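Local coordinates for putative diflavin flavoprotein A 5 (Nostoc sp. PCC 7120, PDB 4FEK) that probably carries electrons from NADH to oxygen, reducing it to water, and is represented here by its N-terminal metallo-beta-lactamase-like domain, at residues N44-E49 with A54-P59; P94-L99 with I106-S111; S27-R30 with E34-L37; L85-P90 with T172-G177. All coordinates share one frame; numbering follows the deposited sequence.

Contact 3 comes first along the chain: residues 27-30 and 34-37 close a short excursion between strands 18-25 and 41-49, with no direct touch on the other three. Contact 1 follows, closing the hairpin of strands 41-49 and 53-56. Contact 4 then opens at 85-90 and does not close until 172-177, a span that encloses contact 2, where helix 93-102 lies against strand 107-111. Contacts 1 and 2 meet on one mixed sheet, through P58 and T95 among others, while D57 bonds to G86 and so joins contact 1 to contact 4. Contact 4 in turn brings the ends of strands from both sheets of the domain together.

Contact 1: residues N44-E49 with A54-P59; sequences NSYVIE and AIIDPP
S45 OG and Y46 N both donate to I56 O, gripping that buried carbonyl twice. The amide of Y46 lies on a lone pair in the carbonyl plane (3.0 Å from Y46 N to I56 O). The hydroxyl instead comes from above that plane, with 2.8 Å between S45 OG and I56 O; OG lies opposite the backbone N (chi1 -174°), which turns it there, and Y67 is its second partner. I56 N returns a bond of 2.8 Å to Y46 O. Farther along, I48 N to A54 O (2.9 Å) and A54 N to I48 O (3.1 Å) form the next hydrogen-bonded pair of this antiparallel hairpin. Where the strand ends, a water bonds to D57 O and, weakly, to N44 O.

Packing follows the alternation of the strands. V47 and I55 meet through their CG2 methyls on one face, and their backbones bond outward to strands 18-25 and 80-84. On the other, I48 CD1 touches I56 CD1 at 3.8 Å, and Y46 CB packs separately on I56 CB. Beta-branched residues suit these extended, buried positions. D57 breaks the pattern with a positive phi; its OD1 accepts from G86 N, next to H87, and its OD2 lies near D173 OD1, so the apolar hairpin ends in a fixed carboxylate.

Contact 2: residues P94-L99 with I106-S111; sequences PTFKAL and ITFVCS
I106 and F108 put the returning strand of a beta-alpha-beta unit against its helix through L99 and F96. The unit runs from strand 80-84 through helix 93-102 to strand 107-111, the two strands lying parallel and side by side in the seven-stranded sheet, with the helix packed on one face.

I106, just before the strand, begins the contact. Its CG1 sits between the backbone N and the carbonyl carbon (chi1 57°), and the chain is then extended, so that CD1 is the atom carried to the helix. This methyl lies 4.2 Å from L99 CB and equally far from the carbonyl carbon of L99. A slender, branched chain suits the position, since L80 and V83 of the neighbouring strand also pack on it.

The strand then alternates, T107 and V109 turning to the other face of the sheet while F108, between them, turns back to the helix and makes the aromatic half of the contact. Large apolar residues suit this interface because it is buried between helix and sheet; accordingly no hydrogen bond crosses it. L85 and F122 add to the packing on F96. The two phenylalanines form an edge-to-face pair, with ring centroids 5.7 Å apart and planes at 60°, F108 supplying the edge and F96 the face. The leading atom is F108 CE2, which lies 4.2 Å above the F96 ring plane, offset toward the rim and nearest to F96 CG.

Contact 3: residues S27-R30 with E34-L37; sequences SRLR and EYAL
Y35 lays its ring flat beneath the amides of L29 and R30, with R28 CB at an oblique angle to it. The amide nitrogen of L29 stands 3.9 Å above the plane of the Y35 ring, over its centre, and R30 N covers the same face nearer the rim, 3.9 Å from Y35 CE2. Both N-H groups are directed down toward the ring.

Contacts at the margin complete the fit. R28 CB lies 3.5 Å from Y35 CB, the backbone oxygen of R30 comes to 3.4 Å from Y35 CD2, and R30 CB rests beside CE2. At the phenol end, L29 crosses the tyrosine, its CB 3.7 Å and its CD1 3.8 Å from Y35 OH. A broad, flat side chain suits this place because one face can underlie two successive amides. CG of Y35 lies anti to the carbonyl carbon (chi1 -58°), which swings the ring under the passing chain from the short 3-10 segment.

Around these groups lie further contacts. The two arginines use only the foot of their chains here: that of R28 bends away, and its NH1 forms a salt bridge with E38. T41 of strand 41-49 packs against both Y35 and L29, L29 also reaches helix 61-74 at S62 and F63, and the ring of H179 meets that of Y35.

No hydrogen bond joins the two segments. R30 N is buried without a conventional partner, so the electron-rich ring beneath it probably gives its N-H partial compensation through weak N-H to pi attraction.

Contact 4: residues L85-P90 with T172-G177; sequences LGHFSP and TDKIFG. With PO4 (phosphate ion), chain E.
Where related flavodiiron domains hold their two irons, H87 meets D173 and K174 at the end of strand 169-173. H87 ND1 donates to D173 OD2 along an almost straight line (174°). Its modelled length of 2.4 Å is very short and therefore doubtful in detail. Ring and carboxylate planes are nearly coplanar, 20° apart, and D173 is the second residue of a type II' turn from T172 to I175. Lacking a side chain, G86 lets the carboxylate come close.

From the other ring nitrogen, H87 NE2 donates to phosphate O3 at 3.0 Å, the anion lying at the ring's edge. S89 OG gives the same oxygen a 2.6 Å bond. K174 runs past the ring, CE 3.5 Å from H87 CE1, and its NZ reaches phosphate O4 at 2.8 Å; H231 is also bonded to NZ. R92 and N91 also bond to the phosphate, which probably came from the crystallisation liquor. W156 packs edge-to-face with H87.

By sequence, H87, S89, N91 and R92 probably occupy the places of the HxExDH motif, only its first histidine being kept. K174 probably replaces the bridging aspartate; D173 holds H87 from the second shell. This is the di-iron pocket of the flavodiiron metallo-beta-lactamase fold, here occupied by an anion.

Contact 1: residues N44-E49 with A54-P59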
loop_
_atom_site.group_PDB
_atom_site.type_symbol
_atom_site.label_atom_id
_atom_site.label_comp_id
_atom_site.label_asym_id
_atom_site.label_seq_id
_atom_site.Cartn_x
_atom_site.Cartn_y
_atom_site.Cartn_z
ATOM N N ASN A 44 6.268 -2.461 0.306
ATOM C CA ASN A 44 6.606 -1.047 0.191
ATOM C C ASN A 44 5.828 -0.166 1.160
ATOM O O ASN A 44 4.613 -0.234 1.240
ATOM C CB ASN A 44 6.403 -0.563 -1.247
ATOM C CG ASN A 44 7.097 -1.449 -2.267
ATOM O OD1 ASN A 44 8.143 -2.041 -1.992
ATOM N ND2 ASN A 44 6.501 -1.553 -3.461
ATOM N N SER A 45 6.547 0.671 1.902
ATOM C CA SER A 45 5.910 1.610 2.797
ATOM C C SER A 45 6.403 2.993 2.357
ATOM O O SER A 45 7.450 3.115 1.717
ATOM C CB SER A 45 6.336 1.319 4.250
ATOM O OG SER A 45 5.634 2.137 5.160
ATOM N N TYR A 46 5.656 4.030 2.693
ATOM C CA TYR A 46 5.991 5.358 2.190
ATOM C C TYR A 46 5.956 6.382 3.324
ATOM O O TYR A 46 5.266 6.182 4.323
ATOM C CB TYR A 46 5.002 5.764 1.089
ATOM C CG TYR A 46 5.035 4.825 -0.084
ATOM C CD1 TYR A 46 5.881 5.053 -1.153
ATOM C CD2 TYR A 46 4.263 3.655 -0.088
ATOM C CE1 TYR A 46 5.941 4.159 -2.241
ATOM C CE2 TYR A 46 4.323 2.760 -1.151
ATOM C CZ TYR A 46 5.151 3.016 -2.222
ATOM O OH TYR A 46 5.191 2.120 -3.276
ATOM N N VAL A 47 6.701 7.478 3.152
ATOM C CA VAL A 47 6.742 8.571 4.133
ATOM C C VAL A 47 6.540 9.874 3.380
ATOM O O VAL A 47 7.242 10.132 2.405
ATOM C CB VAL A 47 8.108 8.648 4.857
ATOM C CG1 VAL A 47 8.057 9.714 5.948
ATOM C CG2 VAL A 47 8.486 7.282 5.444
ATOM N N ILE A 48 5.532 10.648 3.772
ATOM C CA ILE A 48 5.351 11.991 3.218
ATOM C C ILE A 48 5.589 13.006 4.336
ATOM O O ILE A 48 4.930 12.962 5.383
ATOM C CB ILE A 48 3.931 12.213 2.652
ATOM C CG1 ILE A 48 3.594 11.163 1.586
ATOM C CG2 ILE A 48 3.806 13.628 2.078
ATOM C CD1 ILE A 48 2.069 11.034 1.336
ATOM N N GLU A 49 6.515 13.935 4.112
ATOM C CA GLU A 49 6.843 14.909 5.149
ATOM C C GLU A 49 6.411 16.302 4.748
ATOM O O GLU A 49 7.136 16.986 4.026
ATOM C CB GLU A 49 8.353 14.936 5.406
ATOM C CG GLU A 49 8.906 13.713 6.089
ATOM C CD GLU A 49 10.407 13.821 6.323
ATOM O OE1 GLU A 49 11.000 14.865 5.952
ATOM O OE2 GLU A 49 10.990 12.863 6.876
ATOM N N ALA A 54 3.291 11.690 7.639
ATOM C CA ALA A 54 2.512 10.460 7.572
ATOM C C ALA A 54 3.322 9.318 6.992
ATOM O O ALA A 54 4.124 9.494 6.065
ATOM C CB ALA A 54 1.225 10.671 6.727
ATOM N N ILE A 55 3.115 8.134 7.547
ATOM C CA ILE A 55 3.625 6.931 6.928
ATOM C C ILE A 55 2.459 6.153 6.321
ATOM O O ILE A 55 1.336 6.163 6.829
ATOM C CB ILE A 55 4.459 6.059 7.890
ATOM C CG1 ILE A 55 3.636 5.557 9.056
ATOM C CG2 ILE A 55 5.657 6.863 8.453
ATOM C CD1 ILE A 55 4.518 4.817 10.095
ATOM N N ILE A 56 2.743 5.484 5.223
ATOM C CA ILE A 56 1.710 4.719 4.554
ATOM C C ILE A 56 2.110 3.248 4.500
ATOM O O ILE A 56 3.193 2.933 4.027
ATOM C CB ILE A 56 1.481 5.249 3.148
ATOM C CG1 ILE A 56 0.883 6.658 3.226
ATOM C CG2 ILE A 56 0.568 4.274 2.357
ATOM C CD1 ILE A 56 0.997 7.477 1.959
ATOM N N ASP A 57 1.245 2.374 5.020
ATOM C CA ASP A 57 1.420 0.903 4.970
ATOM C C ASP A 57 2.690 0.260 5.567
ATOM O O ASP A 57 3.504 -0.298 4.822
ATOM C CB ASP A 57 1.243 0.390 3.527
ATOM C CG ASP A 57 -0.207 0.482 3.052
ATOM O OD1 ASP A 57 -1.110 0.257 3.886
ATOM O OD2 ASP A 57 -0.448 0.778 1.857
ATOM N N PRO A 58 2.837 0.298 6.899
ATOM C CA PRO A 58 3.906 -0.466 7.578
ATOM C C PRO A 58 3.743 -1.972 7.293
ATOM O O PRO A 58 2.608 -2.455 7.280
ATOM C CB PRO A 58 3.639 -0.210 9.071
ATOM C CG PRO A 58 2.750 1.005 9.127
ATOM C CD PRO A 58 1.921 0.949 7.855
ATOM N N PRO A 59 4.847 -2.690 7.059
ATOM C CA PRO A 59 4.801 -4.089 6.600
ATOM C C PRO A 59 4.433 -5.114 7.676
ATOM O O PRO A 59 4.289 -4.771 8.858
ATOM C CB PRO A 59 6.228 -4.339 6.125
ATOM C CG PRO A 59 7.052 -3.416 7.004
ATOM C CD PRO A 59 6.230 -2.171 7.098
HETATM O O HOH W 1 1.958 0.256 0.315
HETATM O O HOH W 2 4.690 -2.200 3.556
#

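Contact 2: residues P94-L99 with I106-S111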
loop_
_atom_site.group_PDB
_atom_site.type_symbol
_atom_site.label_atom_id
_atom_site.label_comp_id
_atom_site.label_asym_id
_atom_site.label_seq_id
_atom_site.Cartn_x
_atom_site.Cartn_y
_atom_site.Cartn_z
ATOM N N PRO A 94 1.525 -6.823 15.027
ATOM C CA PRO A 94 2.775 -6.615 15.777
ATOM C C PRO A 94 3.555 -5.369 15.332
ATOM O O PRO A 94 4.140 -4.674 16.164
ATOM C CB PRO A 94 3.574 -7.891 15.490
ATOM C CG PRO A 94 2.500 -8.941 15.240
ATOM C CD PRO A 94 1.403 -8.211 14.523
ATOM N N THR A 95 3.548 -5.066 14.042
ATOM C CA THR A 95 4.192 -3.843 13.568
ATOM C C THR A 95 3.488 -2.577 14.089
ATOM O O THR A 95 4.148 -1.608 14.467
ATOM C CB THR A 95 4.291 -3.807 12.012
ATOM O OG1 THR A 95 4.776 -5.070 11.538
ATOM C CG2 THR A 95 5.244 -2.696 11.558
ATOM N N PHE A 96 2.152 -2.587 14.095
ATOM C CA PHE A 96 1.385 -1.465 14.640
ATOM C C PHE A 96 1.698 -1.306 16.128
ATOM O O PHE A 96 1.806 -0.187 16.630
ATOM C CB PHE A 96 -0.122 -1.691 14.498
ATOM C CG PHE A 96 -0.599 -1.765 13.075
ATOM C CD1 PHE A 96 0.194 -1.309 12.036
ATOM C CD2 PHE A 96 -1.851 -2.287 12.785
ATOM C CE1 PHE A 96 -0.254 -1.375 10.720
ATOM C CE2 PHE A 96 -2.297 -2.364 11.472
ATOM C CZ PHE A 96 -1.501 -1.904 10.447
ATOM N N LYS A 97 1.807 -2.436 16.821
ATOM C CA LYS A 97 2.064 -2.445 18.265
ATOM C C LYS A 97 3.416 -1.819 18.594
ATOM O O LYS A 97 3.535 -1.049 19.546
ATOM C CB LYS A 97 1.971 -3.868 18.823
ATOM C CG LYS A 97 2.153 -3.961 20.348
ATOM C CD LYS A 97 1.954 -5.396 20.845
ATOM C CE LYS A 97 2.269 -5.518 22.335
ATOM N NZ LYS A 97 3.687 -5.154 22.652
ATOM N N ALA A 98 4.436 -2.133 17.799
ATOM C CA ALA A 98 5.763 -1.539 17.986
ATOM C C ALA A 98 5.768 -0.040 17.691
ATOM O O ALA A 98 6.367 0.748 18.433
ATOM C CB ALA A 98 6.793 -2.249 17.132
ATOM N N LEU A 99 5.086 0.348 16.616
ATOM C CA LEU A 99 4.948 1.754 16.255
ATOM C C LEU A 99 4.299 2.543 17.368
ATOM O O LEU A 99 4.797 3.604 17.728
ATOM C CB LEU A 99 4.118 1.918 14.973
ATOM C CG LEU A 99 4.905 1.749 13.683
ATOM C CD1 LEU A 99 3.966 1.766 12.491
ATOM C CD2 LEU A 99 5.954 2.839 13.556
ATOM N N ILE A 106 0.677 8.797 17.512
ATOM C CA ILE A 106 0.179 8.601 16.140
ATOM C C ILE A 106 -1.336 8.465 16.038
ATOM O O ILE A 106 -2.009 7.994 16.959
ATOM C CB ILE A 106 0.792 7.372 15.470
ATOM C CG1 ILE A 106 0.519 6.125 16.307
ATOM C CG2 ILE A 106 2.258 7.560 15.277
ATOM C CD1 ILE A 106 1.165 4.852 15.729
ATOM N N THR A 107 -1.867 8.876 14.893
ATOM C CA THR A 107 -3.269 8.639 14.593
ATOM C C THR A 107 -3.340 7.701 13.408
ATOM O O THR A 107 -2.658 7.892 12.400
ATOM C CB THR A 107 -4.037 9.940 14.294
ATOM O OG1 THR A 107 -4.106 10.713 15.492
ATOM C CG2 THR A 107 -5.466 9.628 13.824
ATOM N N PHE A 108 -4.123 6.647 13.576
ATOM C CA PHE A 108 -4.383 5.708 12.505
ATOM C C PHE A 108 -5.441 6.272 11.568
ATOM O O PHE A 108 -6.468 6.796 12.012
ATOM C CB PHE A 108 -4.823 4.365 13.088
ATOM C CG PHE A 108 -3.716 3.623 13.754
ATOM C CD1 PHE A 108 -3.549 3.682 15.130
ATOM C CD2 PHE A 108 -2.800 2.913 12.997
ATOM C CE1 PHE A 108 -2.505 3.016 15.741
ATOM C CE2 PHE A 108 -1.756 2.247 13.595
ATOM C CZ PHE A 108 -1.606 2.295 14.977
ATOM N N VAL A 109 -5.166 6.181 10.274
ATOM C CA VAL A 109 -6.066 6.680 9.239
ATOM C C VAL A 109 -6.415 5.462 8.380
ATOM O O VAL A 109 -5.542 4.779 7.846
ATOM C CB VAL A 109 -5.404 7.776 8.377
ATOM C CG1 VAL A 109 -6.377 8.256 7.274
ATOM C CG2 VAL A 109 -4.972 8.951 9.253
ATOM N N CYS A 110 -7.692 5.142 8.313
ATOM C CA CYS A 110 -8.096 3.927 7.628
ATOM C C CYS A 110 -9.481 4.105 7.057
ATOM O O CYS A 110 -10.171 5.072 7.360
ATOM C CB CYS A 110 -8.096 2.728 8.590
ATOM S SG CYS A 110 -9.170 2.943 10.055
ATOM N N SER A 111 -9.875 3.160 6.217
ATOM C CA SER A 111 -11.247 3.103 5.786
ATOM C C SER A 111 -12.056 2.581 6.972
ATOM O O SER A 111 -11.579 1.767 7.778
ATOM C CB SER A 111 -11.409 2.201 4.551
ATOM O OG SER A 111 -12.777 2.164 4.158
#

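Contact 3: residues S27-R30 with E34-L37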
loop_
_atom_site.group_PDB
_atom_site.type_symbol
_atom_site.label_atom_id
_atom_site.label_comp_id
_atom_site.label_asym_id
_atom_site.label_seq_id
_atom_site.Cartn_x
_atom_site.Cartn_y
_atom_site.Cartn_z
ATOM N N SER A 27 13.273 -14.537 -1.173
ATOM C CA SER A 27 12.524 -15.794 -1.118
ATOM C C SER A 27 11.095 -15.516 -0.668
ATOM O O SER A 27 10.798 -14.419 -0.170
ATOM C CB SER A 27 13.203 -16.771 -0.155
ATOM O OG SER A 27 13.359 -16.167 1.120
ATOM N N ARG A 28 10.212 -16.497 -0.861
ATOM C CA ARG A 28 8.791 -16.339 -0.541
ATOM C C ARG A 28 8.614 -15.942 0.928
ATOM O O ARG A 28 9.413 -16.330 1.786
ATOM C CB ARG A 28 8.028 -17.632 -0.828
ATOM C CG ARG A 28 8.301 -18.744 0.131
ATOM C CD ARG A 28 9.027 -19.865 -0.582
ATOM N NE ARG A 28 10.324 -20.051 0.011
ATOM C CZ ARG A 28 11.320 -20.730 -0.539
ATOM N NH1 ARG A 28 11.180 -21.305 -1.730
ATOM N NH2 ARG A 28 12.464 -20.819 0.118
ATOM N N LEU A 29 7.581 -15.159 1.206
ATOM C CA LEU A 29 7.231 -14.833 2.584
ATOM C C LEU A 29 6.344 -15.931 3.142
ATOM O O LEU A 29 6.364 -16.205 4.335
ATOM C CB LEU A 29 6.480 -13.506 2.652
ATOM C CG LEU A 29 7.292 -12.229 2.469
ATOM C CD1 LEU A 29 6.394 -11.002 2.633
ATOM C CD2 LEU A 29 8.428 -12.218 3.460
ATOM N N ARG A 30 5.561 -16.545 2.261
ATOM C CA ARG A 30 4.625 -17.601 2.637
ATOM C C ARG A 30 4.669 -18.720 1.594
ATOM O O ARG A 30 5.031 -18.480 0.460
ATOM C CB ARG A 30 3.207 -17.033 2.702
ATOM C CG ARG A 30 2.985 -16.036 3.829
ATOM C CD ARG A 30 3.264 -16.689 5.172
ATOM N NE ARG A 30 3.674 -15.726 6.189
ATOM C CZ ARG A 30 4.297 -16.050 7.320
ATOM N NH1 ARG A 30 4.591 -17.318 7.583
ATOM N NH2 ARG A 30 4.636 -15.106 8.187
ATOM N N GLU A 34 0.879 -17.029 -4.618
ATOM C CA GLU A 34 1.345 -15.750 -5.159
ATOM C C GLU A 34 2.876 -15.668 -5.265
ATOM O O GLU A 34 3.398 -14.877 -6.050
ATOM C CB GLU A 34 0.739 -14.542 -4.433
ATOM C CG GLU A 34 1.020 -14.507 -2.953
ATOM C CD GLU A 34 -0.094 -15.161 -2.132
ATOM O OE1 GLU A 34 -0.770 -16.115 -2.635
ATOM O OE2 GLU A 34 -0.276 -14.714 -0.972
ATOM N N TYR A 35 3.579 -16.530 -4.533
ATOM C CA TYR A 35 5.046 -16.538 -4.550
ATOM C C TYR A 35 5.606 -17.655 -5.426
ATOM O O TYR A 35 6.824 -17.820 -5.503
ATOM C CB TYR A 35 5.613 -16.670 -3.127
ATOM C CG TYR A 35 5.149 -15.559 -2.214
ATOM C CD1 TYR A 35 5.775 -14.321 -2.227
ATOM C CD2 TYR A 35 4.062 -15.744 -1.367
ATOM C CE1 TYR A 35 5.330 -13.279 -1.407
ATOM C CE2 TYR A 35 3.621 -14.726 -0.538
ATOM C CZ TYR A 35 4.264 -13.496 -0.568
ATOM O OH TYR A 35 3.824 -12.487 0.242
ATOM N N ALA A 36 4.712 -18.376 -6.114
ATOM C CA ALA A 36 5.074 -19.622 -6.799
ATOM C C ALA A 36 5.982 -19.440 -8.010
ATOM O O ALA A 36 6.512 -20.419 -8.533
ATOM C CB ALA A 36 3.822 -20.427 -7.182
ATOM N N LEU A 37 6.151 -18.200 -8.461
ATOM C CA LEU A 37 7.149 -17.895 -9.491
ATOM C C LEU A 37 8.567 -17.799 -8.910
ATOM O O LEU A 37 9.524 -17.648 -9.660
ATOM C CB LEU A 37 6.808 -16.597 -10.229
ATOM C CG LEU A 37 5.967 -16.688 -11.508
ATOM C CD1 LEU A 37 4.984 -17.851 -11.468
ATOM C CD2 LEU A 37 5.235 -15.391 -11.779
#

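Contact 4: residues L85-P90 with T172-G177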
loop_
_atom_site.group_PDB
_atom_site.type_symbol
_atom_site.label_atom_id
_atom_site.label_comp_id
_atom_site.label_asym_id
_atom_site.label_seq_id
_atom_site.Cartn_x
_atom_site.Cartn_y
_atom_site.Cartn_z
ATOM N N LEU A 85 -3.482 3.264 6.483
ATOM C CA LEU A 85 -3.603 1.844 6.152
ATOM C C LEU A 85 -4.364 1.646 4.854
ATOM O O LEU A 85 -5.512 2.101 4.722
ATOM C CB LEU A 85 -4.354 1.122 7.262
ATOM C CG LEU A 85 -3.778 1.258 8.668
ATOM C CD1 LEU A 85 -4.519 0.321 9.587
ATOM C CD2 LEU A 85 -2.298 0.930 8.620
ATOM N N GLY A 86 -3.763 0.929 3.910
ATOM C CA GLY A 86 -4.447 0.658 2.652
ATOM C C GLY A 86 -5.454 -0.489 2.790
ATOM O O GLY A 86 -6.268 -0.718 1.901
ATOM N N HIS A 87 -5.350 -1.238 3.884
ATOM C CA HIS A 87 -6.285 -2.328 4.226
ATOM C C HIS A 87 -5.907 -2.813 5.615
ATOM O O HIS A 87 -4.929 -2.319 6.178
ATOM C CB HIS A 87 -6.194 -3.490 3.226
ATOM C CG HIS A 87 -4.960 -4.321 3.370
ATOM N ND1 HIS A 87 -3.754 -3.967 2.808
ATOM C CD2 HIS A 87 -4.746 -5.492 4.015
ATOM C CE1 HIS A 87 -2.847 -4.880 3.104
ATOM N NE2 HIS A 87 -3.429 -5.822 3.825
ATOM N N PHE A 88 -6.664 -3.770 6.165
ATOM C CA PHE A 88 -6.348 -4.340 7.478
ATOM C C PHE A 88 -6.031 -5.843 7.435
ATOM O O PHE A 88 -6.814 -6.626 6.924
ATOM C CB PHE A 88 -7.491 -4.113 8.473
ATOM C CG PHE A 88 -7.192 -4.636 9.853
ATOM C CD1 PHE A 88 -6.551 -3.838 10.782
ATOM C CD2 PHE A 88 -7.530 -5.935 10.209
ATOM C CE1 PHE A 88 -6.254 -4.319 12.055
ATOM C CE2 PHE A 88 -7.232 -6.425 11.476
ATOM C CZ PHE A 88 -6.598 -5.614 12.397
ATOM N N SER A 89 -4.900 -6.241 8.012
ATOM C CA SER A 89 -4.592 -7.661 8.186
ATOM C C SER A 89 -3.972 -7.882 9.556
ATOM O O SER A 89 -3.117 -7.102 9.984
ATOM C CB SER A 89 -3.626 -8.163 7.108
ATOM O OG SER A 89 -4.307 -8.378 5.878
ATOM N N PRO A 90 -4.401 -8.944 10.240
ATOM C CA PRO A 90 -3.906 -9.259 11.582
ATOM C C PRO A 90 -2.400 -9.501 11.622
ATOM O O PRO A 90 -1.798 -9.271 12.669
ATOM C CB PRO A 90 -4.698 -10.516 11.979
ATOM C CG PRO A 90 -5.356 -10.992 10.740
ATOM C CD PRO A 90 -5.519 -9.816 9.838
ATOM N N THR A 172 -1.682 2.670 -3.716
ATOM C CA THR A 172 -2.699 1.714 -4.149
ATOM C C THR A 172 -2.630 0.407 -3.380
ATOM O O THR A 172 -3.475 -0.482 -3.608
ATOM C CB THR A 172 -2.603 1.395 -5.662
ATOM O OG1 THR A 172 -1.356 0.736 -5.949
ATOM C CG2 THR A 172 -2.730 2.646 -6.498
ATOM N N ASP A 173 -1.628 0.290 -2.495
ATOM C CA ASP A 173 -1.484 -0.883 -1.612
ATOM C C ASP A 173 -1.528 -2.174 -2.447
ATOM O O ASP A 173 -0.664 -2.377 -3.296
ATOM C CB ASP A 173 -2.605 -0.875 -0.557
ATOM C CG ASP A 173 -2.384 -1.888 0.562
ATOM O OD1 ASP A 173 -1.285 -2.490 0.645
ATOM O OD2 ASP A 173 -3.328 -2.078 1.367
ATOM N N LYS A 174 -2.542 -3.024 -2.237
ATOM C CA LYS A 174 -2.616 -4.299 -2.968
ATOM C C LYS A 174 -2.867 -4.164 -4.465
ATOM O O LYS A 174 -2.615 -5.106 -5.213
ATOM C CB LYS A 174 -3.679 -5.240 -2.366
ATOM C CG LYS A 174 -3.366 -5.734 -0.965
ATOM C CD LYS A 174 -2.115 -6.614 -0.936
ATOM C CE LYS A 174 -1.780 -7.038 0.510
ATOM N NZ LYS A 174 -0.734 -8.099 0.572
ATOM N N ILE A 175 -3.406 -3.033 -4.921
ATOM C CA ILE A 175 -3.727 -2.947 -6.352
ATOM C C ILE A 175 -2.476 -2.633 -7.192
ATOM O O ILE A 175 -1.671 -1.783 -6.799
ATOM C CB ILE A 175 -4.841 -1.928 -6.662
ATOM C CG1 ILE A 175 -5.978 -1.999 -5.634
ATOM C CG2 ILE A 175 -5.366 -2.139 -8.099
ATOM C CD1 ILE A 175 -6.653 -3.356 -5.531
ATOM N N PHE A 176 -2.343 -3.313 -8.337
ATOM C CA PHE A 176 -1.284 -3.069 -9.349
ATOM C C PHE A 176 0.132 -3.565 -9.054
ATOM O O PHE A 176 1.068 -3.169 -9.762
ATOM C CB PHE A 176 -1.146 -1.576 -9.719
ATOM C CG PHE A 176 -2.398 -0.935 -10.172
ATOM C CD1 PHE A 176 -3.005 -1.318 -11.362
ATOM C CD2 PHE A 176 -2.964 0.087 -9.425
ATOM C CE1 PHE A 176 -4.158 -0.704 -11.783
ATOM C CE2 PHE A 176 -4.109 0.709 -9.845
ATOM C CZ PHE A 176 -4.716 0.313 -11.024
ATOM N N GLY A 177 0.307 -4.401 -8.033
ATOM C CA GLY A 177 1.649 -4.826 -7.653
ATOM C C GLY A 177 2.189 -6.054 -8.361
ATOM O O GLY A 177 1.605 -6.563 -9.353
HETATM P P PO4 E . -1.000 -9.041 4.291
HETATM O O1 PO4 E . -0.598 -8.319 5.582
HETATM O O2 PO4 E . -0.874 -10.506 4.550
HETATM O O3 PO4 E . -2.431 -8.664 4.029
HETATM O O4 PO4 E . -0.053 -8.607 3.198
#